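Local coordinates for protein cytochrome P450 RhF (Acinetobacter radioresistens, PDB 6RO8) that is the heme domain of a class VII cytochrome P450, which probably acts as a monooxygenase inserting oxygen into organic substrates, at residues 56-59 / 60-63; 71-74 / 75-79; 196-199 / 200-204; 261-264 / 265-269; 333-336 / 337-341. All coordinates share one frame; numbering follows the deposited sequence.

Contact 1 of 5, residues 56-59 / 60-63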
# COMPACT_ATOMS: atom_id res chain seq x y z
N PHE A 56 -5.99 21.60 -5.36
CA PHE A 56 -5.22 22.76 -4.97
C PHE A 56 -3.75 22.37 -4.95
O PHE A 56 -3.41 21.19 -4.88
CB PHE A 56 -5.69 23.29 -3.61
CG PHE A 56 -5.48 22.32 -2.48
CD1 PHE A 56 -6.46 21.39 -2.16
CD2 PHE A 56 -4.29 22.35 -1.74
CE1 PHE A 56 -6.27 20.49 -1.13
CE2 PHE A 56 -4.10 21.45 -0.70
CZ PHE A 56 -5.10 20.52 -0.40
N PHE A 57 -2.89 23.37 -5.05
CA PHE A 57 -1.46 23.14 -5.01
C PHE A 57 -0.92 23.44 -3.61
O PHE A 57 -1.14 24.53 -3.07
CB PHE A 57 -0.71 23.99 -6.04
CG PHE A 57 0.74 23.66 -6.11
CD1 PHE A 57 1.17 22.52 -6.76
CD2 PHE A 57 1.68 24.48 -5.47
CE1 PHE A 57 2.51 22.18 -6.80
CE2 PHE A 57 3.04 24.14 -5.52
CZ PHE A 57 3.45 22.99 -6.18
N SER A 58 -0.21 22.47 -3.03
CA SER A 58 0.43 22.66 -1.74
C SER A 58 1.89 23.04 -1.98
O SER A 58 2.67 22.25 -2.54
CB SER A 58 0.30 21.41 -0.87
OG SER A 58 1.13 21.51 0.29
N GLU A 59 2.26 24.25 -1.58
CA GLU A 59 3.66 24.63 -1.57
C GLU A 59 4.42 23.93 -0.47
O GLU A 59 5.64 23.75 -0.58
CB GLU A 59 3.78 26.14 -1.42
CG GLU A 59 3.13 26.87 -2.56
CD GLU A 59 3.07 28.35 -2.33
OE1 GLU A 59 2.26 29.02 -3.01
OE2 GLU A 59 3.82 28.85 -1.46
N ALA A 60 3.72 23.53 0.60
CA ALA A 60 4.38 22.81 1.67
C ALA A 60 5.05 21.56 1.15
O ALA A 60 6.09 21.14 1.67
CB ALA A 60 3.37 22.48 2.77
N MET A 61 4.49 20.93 0.11
CA MET A 61 5.11 19.70 -0.37
C MET A 61 5.25 19.62 -1.88
O MET A 61 5.51 18.53 -2.39
CB MET A 61 4.32 18.52 0.16
CG MET A 61 4.11 18.64 1.62
SD MET A 61 3.08 17.34 2.03
CE MET A 61 1.79 17.78 0.90
N GLY A 62 5.12 20.74 -2.59
CA GLY A 62 5.43 20.77 -4.00
C GLY A 62 4.54 19.92 -4.88
O GLY A 62 4.96 19.53 -5.98
N TYR A 63 3.33 19.62 -4.43
CA TYR A 63 2.47 18.68 -5.13
C TYR A 63 1.08 19.28 -5.30
O TYR A 63 0.59 19.99 -4.42
CB TYR A 63 2.35 17.34 -4.35
CG TYR A 63 3.35 16.26 -4.75
CD1 TYR A 63 4.67 16.32 -4.34
CD2 TYR A 63 2.95 15.16 -5.50
CE1 TYR A 63 5.58 15.34 -4.68
CE2 TYR A 63 3.85 14.17 -5.85
CZ TYR A 63 5.16 14.26 -5.44
OH TYR A 63 6.07 13.28 -5.80
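The carbonyl oxygen S58 O is approached by three amides in a row. M61 N, G62 N and Y63 N all make weak bonds to it. S58 and Y63 form an antiparallel hydrogen-bonded pair, and its sound bond runs the other way. S58 N donates to Y63 O at 3.0 Å, with an N-H...O angle of 164°. Because G62 and Y63 both face S58, the turn fits a G1 beta bulge. G62 holds the positive phi, 65°, that such a bulge needs.

F57 has CG anti to its own N (chi1 -174°), which lays the ring alongside G62 and Y63. Its CZ is 3.5 Å from G62 C, and its CD1 is 3.5 Å from Y63 O, both obliquely. S58 OG takes a weak bond from M61 N, and M61 CE approaches the same oxygen at 3.8 Å. The stronger partner of that hydroxyl is F31 O.

The turn joins strand 55-58, outermost in its mixed sheet, to strand 63-66. F56 is hydrogen-bonded through its backbone to I65 and stacks on F49 of helix 47-52. F57 meets W64 edge-to-face, and the ring of Y63 rests against F342 of strand 340-343.

Contact 2 of 5, residues 71-74 / 75-79. With HEM (protoporphyrin IX containing Fe), chain B.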
# COMPACT_ATOMS: atom_id res chain seq x y z
N ASP A 71 -12.18 13.20 -9.96
CA ASP A 71 -10.88 13.68 -10.40
C ASP A 71 -9.81 12.60 -10.26
O ASP A 71 -9.05 12.35 -11.21
CB ASP A 71 -10.44 14.92 -9.59
CG ASP A 71 -11.41 16.08 -9.70
OD1 ASP A 71 -12.02 16.26 -10.77
OD2 ASP A 71 -11.53 16.82 -8.69
N VAL A 72 -9.74 11.96 -9.08
CA VAL A 72 -8.73 10.94 -8.85
C VAL A 72 -8.88 9.80 -9.85
O VAL A 72 -7.90 9.34 -10.45
CB VAL A 72 -8.80 10.43 -7.39
CG1 VAL A 72 -7.92 9.16 -7.19
CG2 VAL A 72 -8.41 11.55 -6.41
N LYS A 73 -10.12 9.36 -10.10
CA LYS A 73 -10.34 8.33 -11.10
C LYS A 73 -9.91 8.81 -12.47
O LYS A 73 -9.25 8.07 -13.22
CB LYS A 73 -11.81 7.90 -11.10
CG LYS A 73 -12.05 6.62 -11.87
CD LYS A 73 -13.30 5.90 -11.40
CE LYS A 73 -14.36 5.90 -12.49
NZ LYS A 73 -15.40 4.86 -12.23
N ALA A 74 -10.26 10.04 -12.83
CA ALA A 74 -9.94 10.54 -14.16
C ALA A 74 -8.43 10.51 -14.40
O ALA A 74 -7.96 10.06 -15.45
CB ALA A 74 -10.48 11.95 -14.32
N ILE A 75 -7.65 10.96 -13.41
CA ILE A 75 -6.19 10.95 -13.55
C ILE A 75 -5.66 9.51 -13.65
O ILE A 75 -4.76 9.23 -14.46
CB ILE A 75 -5.57 11.76 -12.39
CG1 ILE A 75 -5.94 13.24 -12.55
CG2 ILE A 75 -4.05 11.61 -12.35
CD1 ILE A 75 -6.25 13.96 -11.25
N PHE A 76 -6.21 8.58 -12.86
CA PHE A 76 -5.80 7.18 -12.98
C PHE A 76 -6.06 6.65 -14.38
O PHE A 76 -5.27 5.85 -14.91
CB PHE A 76 -6.56 6.33 -11.98
CG PHE A 76 -5.86 6.15 -10.67
CD1 PHE A 76 -4.57 5.65 -10.62
CD2 PHE A 76 -6.52 6.44 -9.48
CE1 PHE A 76 -3.92 5.47 -9.40
CE2 PHE A 76 -5.89 6.24 -8.25
CZ PHE A 76 -4.58 5.76 -8.22
N ARG A 77 -7.16 7.08 -15.01
CA ARG A 77 -7.61 6.51 -16.28
C ARG A 77 -6.71 6.89 -17.46
O ARG A 77 -6.70 6.18 -18.47
CB ARG A 77 -9.05 6.96 -16.53
CG ARG A 77 -9.71 6.33 -17.74
CD ARG A 77 -11.24 6.37 -17.65
NE ARG A 77 -11.74 7.51 -16.90
CZ ARG A 77 -12.94 7.57 -16.33
NH1 ARG A 77 -13.78 6.54 -16.43
NH2 ARG A 77 -13.31 8.65 -15.66
N ASP A 78 -5.93 7.96 -17.35
CA ASP A 78 -5.09 8.47 -18.44
C ASP A 78 -3.63 8.39 -18.02
O ASP A 78 -3.09 9.33 -17.41
CB ASP A 78 -5.50 9.90 -18.80
CG ASP A 78 -4.67 10.50 -19.93
OD1 ASP A 78 -3.73 9.84 -20.41
OD2 ASP A 78 -4.97 11.64 -20.34
N PRO A 79 -2.94 7.29 -18.33
CA PRO A 79 -1.53 7.17 -17.94
C PRO A 79 -0.55 7.71 -18.95
O PRO A 79 0.66 7.64 -18.71
CB PRO A 79 -1.36 5.65 -17.78
CG PRO A 79 -2.30 5.08 -18.78
CD PRO A 79 -3.43 6.07 -18.97
CHA HEM B . -0.23 -1.62 -7.90
CHB HEM B . -2.36 -0.96 -3.57
CHC HEM B . -1.26 -5.51 -2.22
CHD HEM B . 1.26 -5.95 -6.36
C1A HEM B . -0.89 -1.02 -6.84
C2A HEM B . -1.38 0.35 -6.77
C3A HEM B . -1.96 0.52 -5.59
C4A HEM B . -1.87 -0.72 -4.84
CMA HEM B . -2.60 1.84 -5.12
CAA HEM B . -1.26 1.42 -7.88
CBA HEM B . -2.58 1.44 -8.61
CGA HEM B . -2.55 2.40 -9.78
O1A HEM B . -1.51 3.06 -9.99
O2A HEM B . -3.58 2.48 -10.49
C1B HEM B . -2.33 -2.15 -2.87
C2B HEM B . -3.05 -2.42 -1.64
C3B HEM B . -2.73 -3.68 -1.26
C4B HEM B . -1.81 -4.24 -2.24
CMB HEM B . -3.98 -1.40 -0.95
CAB HEM B . -3.22 -4.50 -0.04
CBB HEM B . -4.23 -4.16 0.76
C1C HEM B . -0.47 -6.04 -3.22
C2C HEM B . 0.14 -7.36 -3.27
C3C HEM B . 0.83 -7.45 -4.43
C4C HEM B . 0.67 -6.21 -5.14
CMC HEM B . -0.01 -8.42 -2.16
CAC HEM B . 1.68 -8.60 -5.04
CBC HEM B . 1.89 -9.76 -4.41
C1D HEM B . 1.10 -4.83 -7.12
C2D HEM B . 1.71 -4.59 -8.41
C3D HEM B . 1.30 -3.41 -8.85
C4D HEM B . 0.41 -2.84 -7.85
CMD HEM B . 2.68 -5.54 -9.16
CAD HEM B . 1.74 -2.77 -10.18
CBD HEM B . 0.85 -3.18 -11.34
CGD HEM B . 1.03 -2.20 -12.48
O1D HEM B . 1.84 -1.26 -12.33
O2D HEM B . 0.36 -2.33 -13.53
NA HEM B . -1.20 -1.63 -5.64
NB HEM B . -1.59 -3.27 -3.20
NC HEM B . -0.12 -5.38 -4.39
ND HEM B . 0.31 -3.73 -6.81
FE HEM B . -0.65 -3.54 -5.00
O HOH W 1 1.32 -2.63 -4.23
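V72 and F76 lie one helical turn apart, and the backbone bond between them is one of a regular series. F76 N donates to V72 O at 3.0 Å. I75 N reaches D71 O, also at 3.0 Å, and R77 N reaches K73 O at 2.9 Å. At the end of the helix the bonds become weak. A74 O receives R77 N and D78 N, neither of them well aligned.

Apolar contact follows the same spacing. V72 and F76 run side by side in the same direction, with V72 CG1 3.7 Å from F76 CE2. CG1 is the branch anti to the backbone N (chi1 169°), and this turns it toward the ring. On another side of the helix, I75 CD1 rests by D71 O.

The heme meets the far side of the F76 ring. F76 CE1 is 3.2 Å from the propionate oxygen HEM O2A, which approaches obliquely.

Among the charged groups, K73 CG lies over one face of the R77 guanidinium. The like charges of K73 NZ and R77 NH1 stay 4.8 Å apart. Both side chains also touch Y376, a heme-binding residue.

F76 thus gives the propionate a carbon surface, while R322, R126 and H379 supply the hydrogen bonds to the heme.

Contact 3 of 5, residues 196-199 / 200-204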
# COMPACT_ATOMS: atom_id res chain seq x y z
N ALA A 196 12.86 0.88 6.01
CA ALA A 196 13.82 1.80 5.41
C ALA A 196 13.36 2.21 4.03
O ALA A 196 13.46 3.39 3.66
CB ALA A 196 15.21 1.18 5.35
N HIS A 197 12.81 1.27 3.26
CA HIS A 197 12.35 1.62 1.92
C HIS A 197 11.15 2.57 1.96
O HIS A 197 11.07 3.49 1.13
CB HIS A 197 12.02 0.36 1.14
CG HIS A 197 11.34 0.64 -0.15
ND1 HIS A 197 10.08 0.16 -0.46
CD2 HIS A 197 11.73 1.38 -1.22
CE1 HIS A 197 9.74 0.58 -1.66
NE2 HIS A 197 10.72 1.32 -2.14
N THR A 198 10.22 2.39 2.90
CA THR A 198 9.03 3.24 2.87
C THR A 198 9.29 4.61 3.48
O THR A 198 8.89 5.63 2.90
CB THR A 198 7.84 2.57 3.58
OG1 THR A 198 8.07 2.58 4.99
CG2 THR A 198 7.63 1.12 3.09
N VAL A 199 9.95 4.66 4.64
CA VAL A 199 10.35 5.95 5.23
C VAL A 199 11.21 6.76 4.26
O VAL A 199 11.05 7.98 4.13
CB VAL A 199 11.09 5.71 6.55
CG1 VAL A 199 11.59 7.03 7.08
CG2 VAL A 199 10.19 5.01 7.53
N ASN A 200 12.17 6.11 3.62
CA ASN A 200 13.00 6.80 2.63
C ASN A 200 12.14 7.40 1.52
O ASN A 200 12.37 8.54 1.09
CB ASN A 200 14.03 5.85 2.03
CG ASN A 200 15.10 6.57 1.27
OD1 ASN A 200 15.76 7.46 1.80
ND2 ASN A 200 15.30 6.18 -0.00
N THR A 201 11.14 6.64 1.05
CA THR A 201 10.39 7.04 -0.14
C THR A 201 9.24 7.97 0.19
O THR A 201 9.08 9.02 -0.45
CB THR A 201 9.86 5.79 -0.84
OG1 THR A 201 10.94 4.87 -1.05
CG2 THR A 201 9.21 6.15 -2.18
N TRP A 202 8.42 7.61 1.17
CA TRP A 202 7.17 8.31 1.45
C TRP A 202 7.19 9.07 2.76
O TRP A 202 6.18 9.70 3.11
CB TRP A 202 6.00 7.32 1.44
CG TRP A 202 5.75 6.76 0.08
CD1 TRP A 202 5.05 7.34 -0.95
CD2 TRP A 202 6.20 5.50 -0.42
NE1 TRP A 202 5.04 6.52 -2.05
CE2 TRP A 202 5.73 5.38 -1.75
CE3 TRP A 202 6.95 4.45 0.12
CZ2 TRP A 202 6.00 4.27 -2.54
CZ3 TRP A 202 7.22 3.35 -0.66
CH2 TRP A 202 6.74 3.26 -1.98
N GLY A 203 8.29 9.03 3.51
CA GLY A 203 8.39 9.70 4.78
C GLY A 203 9.29 10.93 4.71
O GLY A 203 9.79 11.33 3.66
N ARG A 204 9.47 11.53 5.87
CA ARG A 204 10.33 12.70 6.05
C ARG A 204 11.30 12.35 7.17
O ARG A 204 11.18 12.85 8.30
CB ARG A 204 9.51 13.95 6.36
CG ARG A 204 10.23 15.26 6.27
CD ARG A 204 9.29 16.41 6.65
NE ARG A 204 8.41 16.83 5.55
CZ ARG A 204 7.39 17.68 5.66
NH1 ARG A 204 7.08 18.21 6.84
NH2 ARG A 204 6.66 17.99 4.59
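N200 opens the second half of the contact by donating its N to A196 O at 3.0 Å. Its CB also sits against that oxygen.

T201 grips H197 O twice. Its backbone N comes from above the carbonyl plane at 3.2 Å. Its hydroxyl OG1 donates nearly in line with the C=O bond, at 2.6 Å. With OG1 anti to the carbonyl carbon (chi1 -51°), the hydroxyl can fold back onto the turn before. OG1 also lies obliquely to the H197 ring.

This is the end of helix 187-202, which is probably the F helix of the P450 fold. It leads toward helix 207-233, the probable G helix.

W202 N donates to T198 O at 2.7 Å. The indole turns its edge toward the face of H197 in an offset edge-to-face pair. The six-membered ring and the imidazole have centroids 5.5 Å apart and planes at 83°. W202 CZ3 is 3.9 Å from H197 CE1. T198 CA and T198 O lie at the indole edge, and T201 CG2 covers one face. Nearest atoms of the W202 side chain and the bound histidine are about 4 Å apart.

G203 leaves helical geometry, yet its N still makes a weak bond to V199 O. R204 follows, and its guanidinium forms a salt bridge with D32.

Contact 4 of 5, residues 261-264 / 265-269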
# COMPACT_ATOMS: atom_id res chain seq x y z
N HIS A 261 16.18 -6.47 -10.90
CA HIS A 261 16.75 -6.05 -9.63
C HIS A 261 15.85 -5.03 -8.95
O HIS A 261 15.62 -5.11 -7.73
CB HIS A 261 18.15 -5.49 -9.86
CG HIS A 261 18.97 -5.37 -8.62
ND1 HIS A 261 20.33 -5.19 -8.64
CD2 HIS A 261 18.61 -5.40 -7.31
CE1 HIS A 261 20.78 -5.11 -7.41
NE2 HIS A 261 19.76 -5.23 -6.58
N SER A 262 15.31 -4.08 -9.71
CA SER A 262 14.43 -3.07 -9.13
C SER A 262 13.13 -3.71 -8.61
O SER A 262 12.70 -3.42 -7.49
CB SER A 262 14.13 -1.98 -10.16
OG SER A 262 15.33 -1.27 -10.53
N MET A 263 12.52 -4.59 -9.41
CA MET A 263 11.28 -5.22 -8.96
C MET A 263 11.52 -6.09 -7.74
O MET A 263 10.71 -6.11 -6.81
CB MET A 263 10.63 -6.02 -10.10
CG MET A 263 9.24 -6.59 -9.77
SD MET A 263 8.02 -5.31 -9.37
CE MET A 263 6.60 -5.85 -10.29
N MET A 264 12.64 -6.82 -7.71
CA MET A 264 12.97 -7.62 -6.54
C MET A 264 12.78 -6.80 -5.27
O MET A 264 12.01 -7.18 -4.38
CB MET A 264 14.41 -8.14 -6.63
CG MET A 264 14.54 -9.57 -7.13
SD MET A 264 13.66 -10.81 -6.16
CE MET A 264 14.60 -10.75 -4.65
N MET A 265 13.47 -5.66 -5.18
CA MET A 265 13.42 -4.86 -3.96
C MET A 265 12.06 -4.24 -3.74
O MET A 265 11.53 -4.27 -2.62
CB MET A 265 14.48 -3.77 -3.98
CG MET A 265 14.88 -3.36 -2.58
SD MET A 265 15.92 -1.88 -2.53
CE MET A 265 15.11 -0.85 -3.72
N ALA A 266 11.47 -3.67 -4.78
CA ALA A 266 10.17 -3.03 -4.62
C ALA A 266 9.10 -4.05 -4.25
O ALA A 266 8.32 -3.85 -3.30
CB ALA A 266 9.81 -2.28 -5.90
N ILE A 267 9.08 -5.19 -4.95
CA ILE A 267 8.00 -6.15 -4.74
C ILE A 267 8.15 -6.84 -3.38
O ILE A 267 7.15 -7.28 -2.79
CB ILE A 267 7.93 -7.16 -5.91
CG1 ILE A 267 6.48 -7.64 -6.08
CG2 ILE A 267 8.88 -8.34 -5.70
CD1 ILE A 267 5.47 -6.50 -6.14
N MET A 268 9.37 -6.89 -2.83
CA MET A 268 9.57 -7.50 -1.52
C MET A 268 9.08 -6.64 -0.38
O MET A 268 9.16 -7.08 0.77
CB MET A 268 11.03 -7.85 -1.29
CG MET A 268 11.41 -9.11 -2.01
SD MET A 268 13.09 -9.59 -1.62
CE MET A 268 13.29 -8.88 -0.00
N VAL A 269 8.61 -5.43 -0.66
CA VAL A 269 7.84 -4.65 0.28
C VAL A 269 6.36 -4.64 -0.09
O VAL A 269 5.50 -4.83 0.77
CB VAL A 269 8.41 -3.22 0.39
CG1 VAL A 269 7.50 -2.30 1.23
CG2 VAL A 269 9.85 -3.26 0.94
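H261 carries the one flat side chain here, but it meets M265 through its backbone. M265 N makes a weak bond to H261 O at 3.4 Å. The imidazole itself turns to helix 207-233. There it stacks on the ring of W221, and NE2 is hydrogen-bonded to W221 O.

Most of the other side chains are thioethers or aliphatic groups. M263 starts with CG anti to the backbone N (chi1 -174°), then bends at chi2 (60°). The bend brings SD across I267, 3.9 Å from I267 CB. The CG2 branch of I267 lies near M263 O. M264 bends at both chi2 and chi3, and its methyl CE meets M268 SD at 3.6 Å. The M268 chain reaches that point by passing M264 O with its CG. M263-I267 and M264-M268 are both one-turn pairs, on different sides of the helix.

Backbone bonds run beneath them. A266 N donates to S262 O at 3.0 Å, I267 N to M263 O, and M268 N to M264 O at 3.1 Å. V269 N differs, donating to A266 O, three residues back.

The surroundings are largely apolar. M263 and I267 touch W240, and M264 touches M241 of helix 240-250. S262 OG is satisfied by N110 and N258.

Helix 257-270 and the following helix 273-288 probably correspond to the long distal helix of P450s, which is interrupted beside the heme. Nearest atoms of the M263 side chain and the heme are about 4 Å apart, as are those of I267 and the bound histidine, whose pocket includes A270 and T274.

Contact 5 of 5, residues 333-336 / 337-341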
# COMPACT_ATOMS: atom_id res chain seq x y z
N VAL A 333 -8.62 23.14 -13.59
CA VAL A 333 -7.27 23.43 -13.11
C VAL A 333 -6.28 22.92 -14.16
O VAL A 333 -6.32 21.74 -14.51
CB VAL A 333 -7.01 22.79 -11.74
CG1 VAL A 333 -5.64 23.20 -11.17
CG2 VAL A 333 -8.13 23.14 -10.79
N LYS A 334 -5.39 23.79 -14.64
CA LYS A 334 -4.43 23.39 -15.66
C LYS A 334 -3.11 22.99 -15.01
O LYS A 334 -2.67 23.61 -14.04
CB LYS A 334 -4.20 24.52 -16.70
CG LYS A 334 -3.97 23.96 -18.13
CD LYS A 334 -4.52 24.81 -19.31
CE LYS A 334 -5.00 23.90 -20.49
NZ LYS A 334 -3.93 23.07 -21.15
N PHE A 335 -2.50 21.92 -15.53
CA PHE A 335 -1.25 21.38 -15.01
C PHE A 335 -0.14 21.56 -16.04
O PHE A 335 -0.35 21.33 -17.23
CB PHE A 335 -1.38 19.88 -14.68
CG PHE A 335 -2.41 19.56 -13.63
CD1 PHE A 335 -2.42 20.22 -12.41
CD2 PHE A 335 -3.34 18.56 -13.86
CE1 PHE A 335 -3.37 19.91 -11.45
CE2 PHE A 335 -4.28 18.23 -12.91
CZ PHE A 335 -4.30 18.91 -11.70
N ARG A 336 1.05 21.93 -15.57
CA ARG A 336 2.19 22.06 -16.46
C ARG A 336 2.95 20.75 -16.52
O ARG A 336 3.00 20.00 -15.53
CB ARG A 336 3.12 23.19 -15.98
CG ARG A 336 4.48 23.32 -16.72
CD ARG A 336 4.37 23.42 -18.27
NE ARG A 336 5.37 22.58 -18.95
CZ ARG A 336 6.63 22.92 -19.21
NH1 ARG A 336 7.09 24.12 -18.87
NH2 ARG A 336 7.44 22.06 -19.83
N LYS A 337 3.48 20.44 -17.70
CA LYS A 337 4.42 19.35 -17.87
C LYS A 337 5.43 19.35 -16.73
O LYS A 337 6.14 20.34 -16.51
CB LYS A 337 5.13 19.51 -19.22
CG LYS A 337 6.23 18.52 -19.56
CD LYS A 337 6.52 18.65 -21.06
CE LYS A 337 7.91 18.20 -21.44
NZ LYS A 337 8.45 17.32 -20.38
N GLY A 338 5.47 18.25 -15.97
CA GLY A 338 6.34 18.15 -14.82
C GLY A 338 5.68 18.41 -13.48
O GLY A 338 6.32 18.20 -12.44
N ASP A 339 4.43 18.88 -13.46
CA ASP A 339 3.71 19.02 -12.20
C ASP A 339 3.53 17.65 -11.56
O ASP A 339 3.18 16.67 -12.23
CB ASP A 339 2.34 19.65 -12.42
CG ASP A 339 2.39 21.15 -12.48
OD1 ASP A 339 3.38 21.73 -12.02
OD2 ASP A 339 1.42 21.74 -13.00
N LYS A 340 3.73 17.58 -10.25
CA LYS A 340 3.52 16.36 -9.49
C LYS A 340 2.18 16.41 -8.78
O LYS A 340 1.82 17.45 -8.21
CB LYS A 340 4.66 16.14 -8.50
CG LYS A 340 6.01 15.98 -9.21
CD LYS A 340 7.16 15.88 -8.24
CE LYS A 340 8.48 16.19 -8.93
NZ LYS A 340 9.01 15.03 -9.68
N LEU A 341 1.45 15.30 -8.81
CA LEU A 341 0.10 15.20 -8.26
C LEU A 341 0.05 14.14 -7.17
O LEU A 341 0.56 13.03 -7.35
CB LEU A 341 -0.90 14.85 -9.36
CG LEU A 341 -0.75 15.55 -10.72
CD1 LEU A 341 -1.91 15.16 -11.63
CD2 LEU A 341 -0.71 17.04 -10.54
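A type II beta turn from R336 to D339 links strand 333-335 to strand 340-343. It is closed by D339 N donating to R336 O at 2.8 Å, with an N-H...O angle of 163°. G338 has the positive phi, 99°, that this turn type requires at its third position.

The D339 side chain closes the turn a second time. Its OD2 accepts R336 N at 2.6 Å. The amide arrives from above the carboxylate plane. OD2 also lies near the edge of the F335 ring, and ring and carboxylate are almost perpendicular.

Below the turn, L341 sits over one face of F335. L341 CD2 is 4.0 Å from the ring centroid and only 11° off the normal, a CH-pi contact. V333 O covers the opposite face. On the outer side, the R336 chain bends at chi2 and chi3 so that NE passes K337 CB. One face of its guanidinium lies over K337 O, with R336 NH2 4.9 Å from K337 NZ.

F335 also packs edge-to-face on W64, whose NE1 gives D339 OD2 a weak bond. The two donors, R336 N and W64 NE1, would help to steady the negative charge of D339.

Overall arrangement
Followed from the N terminus, the five contacts come strictly in series; none nests in or crosses another. Contact 1 closes the bulged turn between strands 55-58 and 63-66. Contact 2 follows on helix 69-77, beside a heme propionate. Contact 3 ends helix 187-202, and contact 4 lies in helix 257-270, beside the heme and the bound histidine. Contact 5 closes the turn into strand 340-343. The folding brings them together. Y63 packs on K340 and L341, joining contacts 1 and 5 in one sheet. I75 touches L341, tying helix 69-77 to that sheet. M61 meets R204, and H197 and T198 pack on V269, so contact 3 bridges contacts 1 and 4.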